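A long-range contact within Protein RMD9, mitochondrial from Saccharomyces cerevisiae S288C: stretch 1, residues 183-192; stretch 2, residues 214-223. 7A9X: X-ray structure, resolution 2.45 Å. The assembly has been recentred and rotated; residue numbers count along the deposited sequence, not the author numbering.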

# COMPACT_ATOMS: atom_id res chain seq x y z
N PHE A 183 7.22 9.43 7.29
CA PHE A 183 7.60 10.66 7.98
C PHE A 183 9.11 10.76 8.10
O PHE A 183 9.64 10.93 9.20
CB PHE A 183 6.94 10.72 9.36
CG PHE A 183 5.45 10.79 9.32
CD1 PHE A 183 4.79 11.45 8.30
CD2 PHE A 183 4.69 10.17 10.30
CE1 PHE A 183 3.41 11.51 8.26
CE2 PHE A 183 3.30 10.23 10.27
CZ PHE A 183 2.67 10.90 9.24
N ASP A 184 9.81 10.66 6.96
CA ASP A 184 11.27 10.62 6.97
C ASP A 184 11.85 11.88 7.60
O ASP A 184 12.77 11.80 8.42
CB ASP A 184 11.80 10.43 5.55
CG ASP A 184 11.14 9.27 4.83
OD1 ASP A 184 10.04 8.86 5.26
OD2 ASP A 184 11.72 8.76 3.85
N ASP A 185 11.34 13.05 7.22
CA ASP A 185 11.87 14.29 7.77
C ASP A 185 11.67 14.38 9.27
O ASP A 185 12.53 14.91 9.99
CB ASP A 185 11.24 15.49 7.06
CG ASP A 185 11.62 15.58 5.60
OD1 ASP A 185 12.44 14.75 5.15
OD2 ASP A 185 11.09 16.46 4.89
N ASP A 186 10.55 13.86 9.77
CA ASP A 186 10.33 13.84 11.22
C ASP A 186 11.30 12.91 11.92
O ASP A 186 11.69 13.17 13.06
CB ASP A 186 8.88 13.45 11.52
CG ASP A 186 7.88 14.40 10.90
OD1 ASP A 186 7.78 14.44 9.66
OD2 ASP A 186 7.18 15.10 11.66
N CYS A 187 11.72 11.83 11.25
CA CYS A 187 12.71 10.93 11.83
C CYS A 187 14.04 11.64 12.06
O CYS A 187 14.70 11.41 13.08
CB CYS A 187 12.92 9.72 10.92
SG CYS A 187 11.49 8.64 10.75
N ILE A 188 14.43 12.51 11.13
CA ILE A 188 15.69 13.23 11.28
C ILE A 188 15.59 14.26 12.40
O ILE A 188 16.53 14.44 13.19
CB ILE A 188 16.09 13.88 9.94
CG1 ILE A 188 16.15 12.82 8.84
CG2 ILE A 188 17.43 14.59 10.07
CD1 ILE A 188 16.61 13.35 7.50
N ARG A 189 14.44 14.94 12.51
CA ARG A 189 14.26 15.92 13.57
C ARG A 189 14.31 15.26 14.94
O ARG A 189 15.00 15.74 15.85
CB ARG A 189 12.93 16.65 13.39
CG ARG A 189 12.78 17.37 12.06
CD ARG A 189 11.35 17.83 11.86
NE ARG A 189 11.07 18.18 10.47
CZ ARG A 189 9.85 18.41 9.98
NH1 ARG A 189 8.79 18.32 10.78
NH2 ARG A 189 9.69 18.72 8.71
N ILE A 190 13.57 14.16 15.12
CA ILE A 190 13.56 13.46 16.40
C ILE A 190 14.95 12.96 16.76
O ILE A 190 15.40 13.08 17.91
CB ILE A 190 12.54 12.31 16.37
CG1 ILE A 190 11.11 12.86 16.25
CG2 ILE A 190 12.67 11.44 17.61
CD1 ILE A 190 10.06 11.77 16.19
N TRP A 191 15.66 12.40 15.78
CA TRP A 191 16.99 11.85 16.05
C TRP A 191 17.97 12.95 16.44
O TRP A 191 18.68 12.83 17.44
CB TRP A 191 17.49 11.08 14.83
CG TRP A 191 18.91 10.60 14.95
CD1 TRP A 191 19.36 9.59 15.76
CD2 TRP A 191 20.05 11.09 14.24
NE1 TRP A 191 20.72 9.44 15.59
CE2 TRP A 191 21.16 10.34 14.67
CE3 TRP A 191 20.23 12.10 13.28
CZ2 TRP A 191 22.45 10.57 14.17
CZ3 TRP A 191 21.51 12.32 12.79
CH2 TRP A 191 22.60 11.56 13.24
N GLU A 192 18.00 14.04 15.67
CA GLU A 192 18.95 15.11 15.96
C GLU A 192 18.54 15.92 17.18
O GLU A 192 19.40 16.52 17.84
CB GLU A 192 19.12 16.01 14.74
CG GLU A 192 20.56 16.40 14.46
CD GLU A 192 20.95 16.20 13.01
OE1 GLU A 192 20.06 16.20 12.14
OE2 GLU A 192 22.16 16.03 12.74
N PHE A 214 19.96 2.70 11.06
CA PHE A 214 18.67 3.11 10.50
C PHE A 214 18.76 4.50 9.88
O PHE A 214 18.08 4.77 8.89
CB PHE A 214 17.58 3.10 11.57
CG PHE A 214 16.31 3.77 11.13
CD1 PHE A 214 15.34 3.06 10.44
CD2 PHE A 214 16.09 5.13 11.36
CE1 PHE A 214 14.18 3.67 10.01
CE2 PHE A 214 14.94 5.75 10.93
CZ PHE A 214 13.98 5.02 10.26
N MET A 215 19.57 5.38 10.47
CA MET A 215 19.57 6.78 10.05
C MET A 215 20.35 7.01 8.77
O MET A 215 20.02 7.94 8.02
CB MET A 215 20.12 7.65 11.18
CG MET A 215 19.08 8.01 12.22
SD MET A 215 17.75 8.96 11.45
CE MET A 215 16.38 8.57 12.53
N LEU A 216 21.37 6.19 8.50
CA LEU A 216 22.23 6.42 7.34
C LEU A 216 21.46 6.54 6.03
O LEU A 216 21.72 7.49 5.28
CB LEU A 216 23.29 5.32 7.27
CG LEU A 216 24.32 5.28 8.39
CD1 LEU A 216 25.23 4.07 8.24
CD2 LEU A 216 25.14 6.56 8.41
N PRO A 217 20.52 5.64 5.69
CA PRO A 217 19.78 5.83 4.43
C PRO A 217 18.99 7.12 4.37
O PRO A 217 18.85 7.70 3.29
CB PRO A 217 18.86 4.60 4.38
CG PRO A 217 19.55 3.59 5.21
CD PRO A 217 20.17 4.36 6.33
N LEU A 218 18.46 7.59 5.50
CA LEU A 218 17.74 8.86 5.50
C LEU A 218 18.70 10.04 5.34
O LEU A 218 18.37 11.03 4.68
CB LEU A 218 16.92 9.01 6.78
CG LEU A 218 15.86 7.95 7.05
CD1 LEU A 218 15.03 8.34 8.26
CD2 LEU A 218 14.97 7.75 5.83
N LEU A 219 19.88 9.95 5.94
CA LEU A 219 20.85 11.03 5.84
C LEU A 219 21.43 11.13 4.43
O LEU A 219 21.65 12.23 3.92
CB LEU A 219 21.97 10.84 6.87
CG LEU A 219 21.54 10.87 8.33
CD1 LEU A 219 22.74 10.78 9.26
CD2 LEU A 219 20.73 12.13 8.63
N TYR A 220 21.68 9.98 3.79
CA TYR A 220 22.19 10.01 2.43
C TYR A 220 21.14 10.53 1.45
O TYR A 220 21.49 11.18 0.46
CB TYR A 220 22.66 8.63 1.99
CG TYR A 220 23.14 8.61 0.56
CD1 TYR A 220 24.39 9.11 0.22
CD2 TYR A 220 22.33 8.11 -0.45
CE1 TYR A 220 24.83 9.10 -1.09
CE2 TYR A 220 22.76 8.09 -1.77
CZ TYR A 220 24.01 8.59 -2.08
OH TYR A 220 24.45 8.58 -3.38
N ALA A 221 19.86 10.26 1.71
CA ALA A 221 18.81 10.81 0.87
C ALA A 221 18.80 12.33 0.93
O ALA A 221 18.58 13.00 -0.08
CB ALA A 221 17.45 10.24 1.30
N LYS A 222 19.04 12.89 2.12
CA LYS A 222 19.00 14.34 2.28
C LYS A 222 20.31 14.99 1.84
O LYS A 222 20.31 15.91 1.02
CB LYS A 222 18.69 14.69 3.74
CG LYS A 222 18.62 16.19 4.02
CD LYS A 222 18.29 16.45 5.48
CE LYS A 222 18.17 17.94 5.77
NZ LYS A 222 17.82 18.19 7.19
N THR A 223 21.43 14.52 2.38
CA THR A 223 22.71 15.19 2.17
C THR A 223 23.42 14.74 0.90
O THR A 223 24.18 15.52 0.32
CB THR A 223 23.63 14.97 3.37
OG1 THR A 223 24.06 13.60 3.40
CG2 THR A 223 22.90 15.29 4.67

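Two helices of Protein RMD9, residues 184-192 and 214-223, pack across each other with their N-to-C directions at 113° and their axes 10.3 Å apart at closest approach. No hydrogen bond links the two stretches; the contact is built mainly from apolar side chains and buries 456 Å², both sides summed. Stretch 2 meets it first at Phe-214, whose CA-to-CB bond points sideways but whose ring end comes nearer: CZ lies 4.4 Å from Cys-187 SG, and the sulfur sits at the ring edge, near its plane. Met-215 points toward stretch 1 and makes the most intimate contacts. Met-215 CG stands over one face of Trp-191, 3.7 Å from the centroid of the five-membered ring and 7° off the ring normal, so this is a CH-pi contact made almost straight down onto the indole. Met-215 SD also approaches, 4.4 Å from the centroid of the Trp-191 five-membered ring, but obliquely, at 30° off the normal. With chi1 and chi2 both m and chi3 t, the side chain places Met-215 CE beside the indole, next to the backbone of stretch 1, 3.6 Å from Trp-191 CB, 4.0 Å from Cys-187 CB and 3.3 Å from Cys-187 O. Cys-187 O already accepts from Trp-191 N, at 3.0 Å, within the helical turn that the methyl touches. Leu-216 and Pro-217 stay out of reach; at Pro-217 the helix is kinked, its N having no bond to the turn before. Leu-218 brings the chain back to the contact, its CA 6.9 Å from Asp-184 CA, the nearest such pair across the stretches. Leu-218 CD1 packs 3.7 Å from Cys-187 CB, while Leu-218 CD2 lies 3.9 Å from Asp-184 OD2. Ile-188 runs alongside, with CG1 4.4 Å from Leu-218 CB. Leu-219 points sideways, yet its end turns in: CD1 is 4.0 Å from Trp-191 CZ3, oblique to the ring, and CD2 is 4.4 Å from Ile-188 CG2. Trp-191 is thus met by both Met-215 and Leu-219, one helical turn apart. Tyr-220 is out of reach, and Ala-221, though directed toward stretch 1, does not touch it. The last contact belongs to Lys-222, fully extended with all four chi angles t; its aliphatic CD lies 4.1 Å from Ile-188 CD1, so the methylene chain contributes here. Thr-223 makes no contact across the stretches, its OG1 instead donating to Leu-219 O at 2.8 Å.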